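Lipoteichoic acid primase (Listeria monocytogenes, PDB 4UOP) is a member of the sulfatase family whose extracellular catalytic domain binds a magnesium ion. Local coordinates at residues E379-T384 against Y389-S394; N385-Q390 against T406-S411; E393-G398 against K416-S421. All coordinates share one frame; numbering follows the deposited sequence.

Contact 1 of 3, residues E379-T384 against Y389-S394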
loop_
_atom_site.group_PDB
_atom_site.type_symbol
_atom_site.label_atom_id
_atom_site.label_comp_id
_atom_site.label_asym_id
_atom_site.label_seq_id
_atom_site.Cartn_x
_atom_site.Cartn_y
_atom_site.Cartn_z
ATOM N N GLU B 379 5.693 -11.109 0.300
ATOM C CA GLU B 379 6.349 -11.366 1.580
ATOM C C GLU B 379 7.204 -12.620 1.451
ATOM O O GLU B 379 6.750 -13.628 0.910
ATOM C CB GLU B 379 5.313 -11.578 2.696
ATOM C CG GLU B 379 4.271 -10.467 2.836
ATOM C CD GLU B 379 4.568 -9.480 3.944
ATOM O OE1 GLU B 379 4.922 -9.922 5.058
ATOM O OE2 GLU B 379 4.421 -8.256 3.713
ATOM N N GLY B 380 8.428 -12.560 1.968
ATOM C CA GLY B 380 9.380 -13.655 1.843
ATOM C C GLY B 380 10.392 -13.424 0.730
ATOM O O GLY B 380 11.340 -14.192 0.590
ATOM N N SER B 381 10.164 -12.395 -0.091
ATOM C CA SER B 381 11.150 -11.975 -1.060
ATOM C C SER B 381 12.357 -11.390 -0.346
ATOM O O SER B 381 12.198 -10.704 0.664
ATOM C CB SER B 381 10.578 -10.886 -1.967
ATOM O OG SER B 381 9.488 -11.338 -2.720
ATOM N N TYR B 382 13.555 -11.622 -0.886
ATOM C CA TYR B 382 14.776 -11.047 -0.308
ATOM C C TYR B 382 15.935 -10.969 -1.299
ATOM O O TYR B 382 15.977 -11.712 -2.297
ATOM C CB TYR B 382 15.208 -11.831 0.938
ATOM C CG TYR B 382 15.562 -13.258 0.655
ATOM C CD1 TYR B 382 16.831 -13.601 0.240
ATOM C CD2 TYR B 382 14.616 -14.277 0.791
ATOM C CE1 TYR B 382 17.166 -14.912 -0.036
ATOM C CE2 TYR B 382 14.943 -15.596 0.511
ATOM C CZ TYR B 382 16.222 -15.905 0.109
ATOM O OH TYR B 382 16.577 -17.199 -0.178
ATOM N N PHE B 383 16.880 -10.083 -0.996
ATOM C CA PHE B 383 18.122 -9.931 -1.754
ATOM C C PHE B 383 19.320 -10.373 -0.923
ATOM O O PHE B 383 19.434 -9.972 0.224
ATOM C CB PHE B 383 18.377 -8.470 -2.111
ATOM C CG PHE B 383 17.267 -7.802 -2.861
ATOM C CD1 PHE B 383 16.736 -8.366 -3.998
ATOM C CD2 PHE B 383 16.808 -6.555 -2.464
ATOM C CE1 PHE B 383 15.729 -7.719 -4.710
ATOM C CE2 PHE B 383 15.814 -5.899 -3.166
ATOM C CZ PHE B 383 15.266 -6.484 -4.290
ATOM N N THR B 384 20.221 -11.175 -1.501
ATOM C CA THR B 384 21.501 -11.495 -0.857
ATOM C C THR B 384 22.636 -10.820 -1.617
ATOM O O THR B 384 22.379 -10.021 -2.519
ATOM C CB THR B 384 21.755 -13.016 -0.763
ATOM O OG1 THR B 384 22.224 -13.512 -2.018
ATOM C CG2 THR B 384 20.508 -13.751 -0.340
ATOM N N TYR B 389 15.507 -13.877 -4.250
ATOM C CA TYR B 389 14.431 -14.844 -4.244
ATOM C C TYR B 389 13.088 -14.132 -4.192
ATOM O O TYR B 389 12.928 -13.151 -3.474
ATOM C CB TYR B 389 14.539 -15.820 -3.067
ATOM C CG TYR B 389 13.329 -16.695 -3.031
ATOM C CD1 TYR B 389 13.186 -17.731 -3.935
ATOM C CD2 TYR B 389 12.283 -16.432 -2.157
ATOM C CE1 TYR B 389 12.053 -18.522 -3.946
ATOM C CE2 TYR B 389 11.137 -17.220 -2.157
ATOM C CZ TYR B 389 11.032 -18.263 -3.058
ATOM O OH TYR B 389 9.896 -19.042 -3.090
ATOM N N GLN B 390 12.126 -14.641 -4.960
ATOM C CA GLN B 390 10.753 -14.141 -4.926
ATOM C C GLN B 390 9.788 -15.325 -4.976
ATOM O O GLN B 390 9.863 -16.142 -5.891
ATOM C CB GLN B 390 10.515 -13.216 -6.117
ATOM C CG GLN B 390 9.188 -12.479 -6.105
ATOM C CD GLN B 390 8.987 -11.610 -7.341
ATOM O OE1 GLN B 390 7.863 -11.475 -7.846
ATOM N NE2 GLN B 390 10.068 -11.028 -7.839
ATOM N N PRO B 391 8.888 -15.432 -3.987
ATOM C CA PRO B 391 7.903 -16.515 -4.053
ATOM C C PRO B 391 6.797 -16.209 -5.039
ATOM O O PRO B 391 6.704 -15.078 -5.549
ATOM C CB PRO B 391 7.351 -16.562 -2.633
ATOM C CG PRO B 391 7.459 -15.151 -2.159
ATOM C CD PRO B 391 8.723 -14.614 -2.776
ATOM N N ASP B 392 5.981 -17.218 -5.320
ATOM C CA ASP B 392 4.781 -17.038 -6.129
ATOM C C ASP B 392 3.587 -17.541 -5.295
ATOM O O ASP B 392 3.307 -16.969 -4.241
ATOM C CB ASP B 392 4.936 -17.747 -7.483
ATOM C CG ASP B 392 3.934 -17.264 -8.515
ATOM O OD1 ASP B 392 2.988 -16.535 -8.145
ATOM O OD2 ASP B 392 4.099 -17.603 -9.705
ATOM N N GLU B 393 2.900 -18.602 -5.723
ATOM C CA GLU B 393 1.783 -19.153 -4.941
ATOM C C GLU B 393 2.300 -19.801 -3.667
ATOM O O GLU B 393 1.590 -19.888 -2.674
ATOM C CB GLU B 393 1.002 -20.207 -5.743
ATOM C CG GLU B 393 0.561 -19.770 -7.133
ATOM C CD GLU B 393 1.473 -20.266 -8.244
ATOM O OE1 GLU B 393 1.841 -21.463 -8.233
ATOM O OE2 GLU B 393 1.808 -19.463 -9.143
ATOM N N SER B 394 3.542 -20.264 -3.723
ATOM C CA SER B 394 4.186 -20.945 -2.620
ATOM C C SER B 394 5.684 -20.741 -2.761
ATOM O O SER B 394 6.150 -20.157 -3.740
ATOM C CB SER B 394 3.885 -22.446 -2.683
ATOM O OG SER B 394 4.508 -23.045 -3.813
#

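Contact 2 of 3, residues N385-Q390 against T406-S411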
loop_
_atom_site.group_PDB
_atom_site.type_symbol
_atom_site.label_atom_id
_atom_site.label_comp_id
_atom_site.label_asym_id
_atom_site.label_seq_id
_atom_site.Cartn_x
_atom_site.Cartn_y
_atom_site.Cartn_z
ATOM N N ASN B 385 23.882 -11.147 -1.287
ATOM C CA ASN B 385 25.006 -10.655 -2.084
ATOM C C ASN B 385 25.221 -11.348 -3.440
ATOM O O ASN B 385 26.027 -10.881 -4.244
ATOM C CB ASN B 385 26.321 -10.679 -1.291
ATOM C CG ASN B 385 26.729 -12.075 -0.848
ATOM O OD1 ASN B 385 26.481 -13.057 -1.526
ATOM N ND2 ASN B 385 27.361 -12.157 0.309
ATOM N N SER B 386 24.492 -12.423 -3.708
ATOM C CA SER B 386 24.648 -13.122 -4.975
ATOM C C SER B 386 23.359 -13.489 -5.692
ATOM O O SER B 386 23.412 -13.874 -6.858
ATOM C CB SER B 386 25.475 -14.386 -4.745
ATOM O OG SER B 386 24.730 -15.306 -3.974
ATOM N N TYR B 387 22.205 -13.397 -5.031
ATOM C CA TYR B 387 20.944 -13.741 -5.693
ATOM C C TYR B 387 19.738 -13.099 -5.020
ATOM O O TYR B 387 19.830 -12.640 -3.882
ATOM C CB TYR B 387 20.762 -15.256 -5.759
ATOM C CG TYR B 387 20.376 -15.902 -4.442
ATOM C CD1 TYR B 387 21.337 -16.343 -3.557
ATOM C CD2 TYR B 387 19.043 -16.053 -4.095
ATOM C CE1 TYR B 387 20.987 -16.910 -2.340
ATOM C CE2 TYR B 387 18.682 -16.623 -2.883
ATOM C CZ TYR B 387 19.661 -17.048 -2.018
ATOM O OH TYR B 387 19.312 -17.625 -0.819
ATOM N N MET B 388 18.628 -13.043 -5.750
ATOM C CA MET B 388 17.345 -12.630 -5.203
ATOM C C MET B 388 16.364 -13.790 -5.256
ATOM O O MET B 388 16.423 -14.619 -6.164
ATOM C CB MET B 388 16.770 -11.413 -5.947
ATOM C CG MET B 388 16.310 -11.587 -7.376
ATOM S SD MET B 388 15.109 -10.291 -7.826
ATOM C CE MET B 388 13.632 -10.884 -7.048
ATOM N N TYR B 389 15.507 -13.877 -4.250
ATOM C CA TYR B 389 14.431 -14.844 -4.244
ATOM C C TYR B 389 13.088 -14.132 -4.192
ATOM O O TYR B 389 12.928 -13.151 -3.474
ATOM C CB TYR B 389 14.539 -15.820 -3.067
ATOM C CG TYR B 389 13.329 -16.695 -3.031
ATOM C CD1 TYR B 389 13.186 -17.731 -3.935
ATOM C CD2 TYR B 389 12.283 -16.432 -2.157
ATOM C CE1 TYR B 389 12.053 -18.522 -3.946
ATOM C CE2 TYR B 389 11.137 -17.220 -2.157
ATOM C CZ TYR B 389 11.032 -18.263 -3.058
ATOM O OH TYR B 389 9.896 -19.042 -3.090
ATOM N N GLN B 390 12.126 -14.641 -4.960
ATOM C CA GLN B 390 10.753 -14.141 -4.926
ATOM C C GLN B 390 9.788 -15.325 -4.976
ATOM O O GLN B 390 9.863 -16.142 -5.891
ATOM C CB GLN B 390 10.515 -13.216 -6.117
ATOM C CG GLN B 390 9.188 -12.479 -6.105
ATOM C CD GLN B 390 8.987 -11.610 -7.341
ATOM O OE1 GLN B 390 7.863 -11.475 -7.846
ATOM N NE2 GLN B 390 10.068 -11.028 -7.839
ATOM N N THR B 406 21.489 -16.157 -14.102
ATOM C CA THR B 406 21.190 -17.590 -14.132
ATOM C C THR B 406 20.242 -17.974 -13.009
ATOM O O THR B 406 20.165 -17.304 -11.969
ATOM C CB THR B 406 22.464 -18.443 -14.032
ATOM O OG1 THR B 406 23.127 -18.200 -12.785
ATOM C CG2 THR B 406 23.407 -18.123 -15.179
ATOM N N ASN B 407 19.506 -19.046 -13.234
ATOM C CA ASN B 407 18.599 -19.567 -12.242
ATOM C C ASN B 407 19.385 -20.198 -11.110
ATOM O O ASN B 407 20.471 -20.741 -11.326
ATOM C CB ASN B 407 17.649 -20.596 -12.862
ATOM C CG ASN B 407 16.586 -21.062 -11.886
ATOM O OD1 ASN B 407 16.559 -22.227 -11.500
ATOM N ND2 ASN B 407 15.711 -20.149 -11.472
ATOM N N LYS B 408 18.845 -20.104 -9.906
ATOM C CA LYS B 408 19.441 -20.757 -8.758
ATOM C C LYS B 408 18.423 -21.722 -8.201
ATOM O O LYS B 408 17.276 -21.355 -7.954
ATOM C CB LYS B 408 19.855 -19.749 -7.686
ATOM C CG LYS B 408 20.470 -20.396 -6.458
ATOM C CD LYS B 408 21.038 -19.383 -5.491
ATOM C CE LYS B 408 21.550 -20.050 -4.222
ATOM N NZ LYS B 408 22.754 -20.885 -4.465
ATOM N N GLU B 409 18.849 -22.965 -8.021
ATOM C CA GLU B 409 17.971 -23.996 -7.494
ATOM C C GLU B 409 17.506 -23.645 -6.083
ATOM O O GLU B 409 18.271 -23.103 -5.277
ATOM C CB GLU B 409 18.694 -25.352 -7.494
ATOM C CG GLU B 409 17.890 -26.517 -6.924
ATOM C CD GLU B 409 16.801 -27.029 -7.858
ATOM O OE1 GLU B 409 16.341 -26.278 -8.753
ATOM O OE2 GLU B 409 16.401 -28.205 -7.693
ATOM N N LEU B 410 16.256 -23.979 -5.783
ATOM C CA LEU B 410 15.678 -23.668 -4.484
ATOM C C LEU B 410 16.142 -24.659 -3.425
ATOM O O LEU B 410 15.414 -25.566 -3.038
ATOM C CB LEU B 410 14.152 -23.636 -4.571
ATOM C CG LEU B 410 13.556 -22.751 -5.668
ATOM C CD1 LEU B 410 12.043 -22.715 -5.516
ATOM C CD2 LEU B 410 14.131 -21.340 -5.625
ATOM N N SER B 411 17.360 -24.450 -2.948
ATOM C CA SER B 411 17.974 -25.283 -1.921
ATOM C C SER B 411 17.467 -24.955 -0.519
ATOM O O SER B 411 16.632 -24.059 -0.327
ATOM C CB SER B 411 19.493 -25.099 -1.971
ATOM O OG SER B 411 19.849 -23.808 -1.503
#

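Contact 3 of 3, residues E393-G398 against K416-S421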
loop_
_atom_site.group_PDB
_atom_site.type_symbol
_atom_site.label_atom_id
_atom_site.label_comp_id
_atom_site.label_asym_id
_atom_site.label_seq_id
_atom_site.Cartn_x
_atom_site.Cartn_y
_atom_site.Cartn_z
ATOM N N GLU B 393 2.900 -18.602 -5.723
ATOM C CA GLU B 393 1.783 -19.153 -4.941
ATOM C C GLU B 393 2.300 -19.801 -3.667
ATOM O O GLU B 393 1.590 -19.888 -2.674
ATOM C CB GLU B 393 1.002 -20.207 -5.743
ATOM C CG GLU B 393 0.561 -19.770 -7.133
ATOM C CD GLU B 393 1.473 -20.266 -8.244
ATOM O OE1 GLU B 393 1.841 -21.463 -8.233
ATOM O OE2 GLU B 393 1.808 -19.463 -9.143
ATOM N N SER B 394 3.542 -20.264 -3.723
ATOM C CA SER B 394 4.186 -20.945 -2.620
ATOM C C SER B 394 5.684 -20.741 -2.761
ATOM O O SER B 394 6.150 -20.157 -3.740
ATOM C CB SER B 394 3.885 -22.446 -2.683
ATOM O OG SER B 394 4.508 -23.045 -3.813
ATOM N N PHE B 395 6.439 -21.231 -1.791
ATOM C CA PHE B 395 7.882 -21.185 -1.888
ATOM C C PHE B 395 8.367 -21.938 -3.120
ATOM O O PHE B 395 9.190 -21.432 -3.888
ATOM C CB PHE B 395 8.547 -21.796 -0.660
ATOM C CG PHE B 395 10.024 -21.972 -0.825
ATOM C CD1 PHE B 395 10.861 -20.868 -0.799
ATOM C CD2 PHE B 395 10.574 -23.224 -1.073
ATOM C CE1 PHE B 395 12.224 -21.009 -0.974
ATOM C CE2 PHE B 395 11.939 -23.372 -1.257
ATOM C CZ PHE B 395 12.768 -22.262 -1.209
ATOM N N GLU B 396 7.822 -23.135 -3.320
ATOM C CA GLU B 396 8.320 -24.069 -4.330
ATOM C C GLU B 396 8.081 -23.582 -5.755
ATOM O O GLU B 396 8.804 -23.961 -6.670
ATOM C CB GLU B 396 7.690 -25.459 -4.134
ATOM C CG GLU B 396 8.062 -26.138 -2.820
ATOM C CD GLU B 396 7.346 -25.576 -1.590
ATOM O OE1 GLU B 396 6.426 -24.733 -1.727
ATOM O OE2 GLU B 396 7.716 -25.973 -0.463
ATOM N N THR B 397 7.065 -22.743 -5.944
ATOM C CA THR B 397 6.739 -22.185 -7.260
ATOM C C THR B 397 7.391 -20.821 -7.496
ATOM O O THR B 397 7.163 -20.184 -8.533
ATOM C CB THR B 397 5.219 -22.033 -7.430
ATOM O OG1 THR B 397 4.681 -21.350 -6.295
ATOM C CG2 THR B 397 4.558 -23.412 -7.569
ATOM N N GLY B 398 8.188 -20.368 -6.536
ATOM C CA GLY B 398 8.942 -19.124 -6.689
ATOM C C GLY B 398 10.212 -19.339 -7.490
ATOM O O GLY B 398 10.396 -20.391 -8.109
ATOM N N LYS B 416 15.438 -21.447 4.001
ATOM C CA LYS B 416 15.632 -20.877 5.332
ATOM C C LYS B 416 15.513 -19.347 5.334
ATOM O O LYS B 416 14.907 -18.780 6.237
ATOM C CB LYS B 416 16.972 -21.305 5.923
ATOM C CG LYS B 416 16.910 -22.687 6.543
ATOM C CD LYS B 416 18.292 -23.244 6.839
ATOM C CE LYS B 416 18.212 -24.713 7.228
ATOM N NZ LYS B 416 19.567 -25.269 7.501
ATOM N N ARG B 417 16.076 -18.691 4.323
ATOM C CA ARG B 417 15.988 -17.232 4.241
ATOM C C ARG B 417 14.581 -16.756 3.909
ATOM O O ARG B 417 14.176 -15.695 4.371
ATOM C CB ARG B 417 16.989 -16.671 3.231
ATOM C CG ARG B 417 18.422 -16.737 3.718
ATOM C CD ARG B 417 19.358 -15.988 2.789
ATOM N NE ARG B 417 20.752 -16.254 3.116
ATOM C CZ ARG B 417 21.543 -17.131 2.495
ATOM N NH1 ARG B 417 21.116 -17.858 1.462
ATOM N NH2 ARG B 417 22.795 -17.279 2.915
ATOM N N PHE B 418 13.849 -17.529 3.106
ATOM C CA PHE B 418 12.452 -17.219 2.820
ATOM C C PHE B 418 11.615 -17.288 4.092
ATOM O O PHE B 418 10.849 -16.372 4.400
ATOM C CB PHE B 418 11.896 -18.175 1.759
ATOM C CG PHE B 418 10.398 -18.231 1.720
ATOM C CD1 PHE B 418 9.667 -17.226 1.110
ATOM C CD2 PHE B 418 9.718 -19.301 2.299
ATOM C CE1 PHE B 418 8.285 -17.283 1.069
ATOM C CE2 PHE B 418 8.342 -19.363 2.264
ATOM C CZ PHE B 418 7.622 -18.353 1.645
ATOM N N ASP B 419 11.782 -18.376 4.844
ATOM C CA ASP B 419 11.066 -18.542 6.108
ATOM C C ASP B 419 11.450 -17.472 7.129
ATOM O O ASP B 419 10.581 -16.877 7.770
ATOM C CB ASP B 419 11.338 -19.937 6.701
ATOM C CG ASP B 419 10.683 -21.055 5.905
ATOM O OD1 ASP B 419 9.611 -20.836 5.300
ATOM O OD2 ASP B 419 11.227 -22.178 5.909
ATOM N N ALA B 420 12.745 -17.239 7.292
ATOM C CA ALA B 420 13.233 -16.171 8.164
ATOM C C ALA B 420 12.687 -14.808 7.753
ATOM O O ALA B 420 12.240 -14.031 8.596
ATOM C CB ALA B 420 14.736 -16.138 8.160
ATOM N N SER B 421 12.731 -14.504 6.461
ATOM C CA SER B 421 12.195 -13.217 5.991
ATOM C C SER B 421 10.738 -13.025 6.400
ATOM O O SER B 421 10.361 -11.979 6.925
ATOM C CB SER B 421 12.347 -13.092 4.481
ATOM O OG SER B 421 13.709 -12.985 4.126
#

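Contact 1 of 3, residues E379-T384 against Y389-S394
Y382 and Y389 face each other across the beta hairpin of strands 381-383 and 387-390, in the five-stranded antiparallel sheet near the C-terminus of this sulfatase-family domain. They form an antiparallel hydrogen-bonded pair: Y382 N donates to Y389 O (3.1 Å), and Y389 N returns a straighter bond to Y382 O (3.0 Å). Both side chains leave on the same face of the sheet, the one covered by helix 412-433, but they lie differently. Y382 has its CG between the backbone N and the carbonyl carbon (chi1 63°), which turns its ring face to the CB of Y389; Y389 has CG anti to its own N (chi1 174°), and its ring runs off toward G380 and the following loop. What Y382 receives on its ring face is therefore the CB of Y389, a CH-pi contact 3.9 Å from the ring centroid and displaced toward the CE2-CZ rim. The two rings themselves meet obliquely, their planes at 34°. Beyond the contact, Y382 OH is hydrogen-bonded to Y387 OH and V414 O, and Y389 OH to F395 O, which ties the Y382 phenol to the next strand of the hairpin and to helix 412-433, and the Y389 phenol to the loop that follows its own strand.

Toward the open end of the hairpin the contact becomes smaller and closer to the backbone. S381 CA lies 3.2 Å from Y389 O in a CA-H...O contact. S381 OG, whose hydrogen bond is to P378 O, rests 3.4 Å from P391 CD. G380 has a positive phi, which glycine adopts readily; its buried carbonyl O, without a hydrogen-bond partner in the model, sits at the Y389 ring edge, in plane, 3.7 Å from CD2. Next along the second segment, P391 CG lies 3.5 Å from E379 O.

Contact 2 of 3, residues N385-Q390 against T406-S411
K408 comes first along segment 406-411 to touch strand 387-390, laying its aliphatic chain over one face of the Y387 ring. The short, weakly bonded strand at about 407-408 is at the edge of the antiparallel sheet and pairs with strand 399-402, so this contact spans the intervening strand through side chains alone. With CG anti to the backbone N (chi1 179°) and the next two torsions also extended, the lysine reaches straight across before its chi4 torsion, about CD-CE, bends the end of the chain. Its CD stands over the ring in a CH-pi contact, 3.8 Å from the centroid and offset toward the CG-CD1 rim, while K408 CE continues along that side to 3.7 Å from Y387 CE1. The Y387 hydroxyl is also bonded to R417 NH1.

Two residues on, L410 is the centre of an inverse gamma turn, closed by S411 N to E409 O at 2.8 Å. From this bend its CD2 methyl approaches the Y389 ring obliquely, 3.9 Å from CE1, and the two side chains cross at about a right angle. S411 then takes the N-cap position of helix 412-433, whose V414 also packs on Y387, Y389 and K408.

Lysine methylenes cover the face of one tyrosine ring and a leucine methyl meets the other obliquely, so the contact rests on dispersion and CH-pi interaction, while backbone bonding to this edge strand comes from strand 399-402.

Contact 3 of 3, residues E393-G398 against K416-S421
F395 and F418 join a type I beta turn, F395 to G398, to the C-terminal helix 412-433 that packs along one face of the antiparallel sheet. The turn ends the loop that links strands 387-390 and 399-402 and is closed by G398 N to F395 O at 3.0 Å. Both phenylalanines point toward each other and have CG anti to the backbone N, with chi1 at 170° for F395 and 161° for F418. Extended in this way from opposing backbones, the side chains slide past one another in opposite directions, each ring running alongside the CB of its partner. One face of the F418 ring thereby receives F395 CB, in a CH-pi contact 4.2 Å from the centroid, and also F395 CD1. In return F418 CB lies 3.9 Å from F395 CD1. The rings are turned obliquely, with planes at 38°, and their nearest atoms are F395 CD1 and F418 CD2, 3.7 Å apart.

F395 packs further on L410, V414 and K415, and its ring meets that of Y389.

Within the turn segment, the hydroxyls S394 OG and T397 OG1 are hydrogen-bonded at 3.0 Å. On the helix, S421 folds its side chain back along the preceding turn, with OG beside its own backbone N and anti to the carbonyl carbon. R417 O is consequently gripped twice, by S421 N and by S421 OG from opposite faces of the carbonyl plane, the hydroxyl bond measuring 2.8 Å.

In the fold
All three contacts belong to the small antiparallel sheet and the helix that covers it. Contacts 1 and 2 both use strand 387-390, whereas contact 3 takes the loop following it and sets that loop against helix 412-433. Contacts 1 and 3 are buried; contact 2, reaching the sheet's edge strand, is only partly so. Their chemistry follows: adjacent strands in contact 1 share backbone hydrogen bonds, while contacts 2 and 3, one across an intervening strand and one from loop to helix, rest on apolar packing against aromatic rings. Tyrosine hydroxyls of strand 387-390 connect them, bonding to the loop and the helix of contact 3.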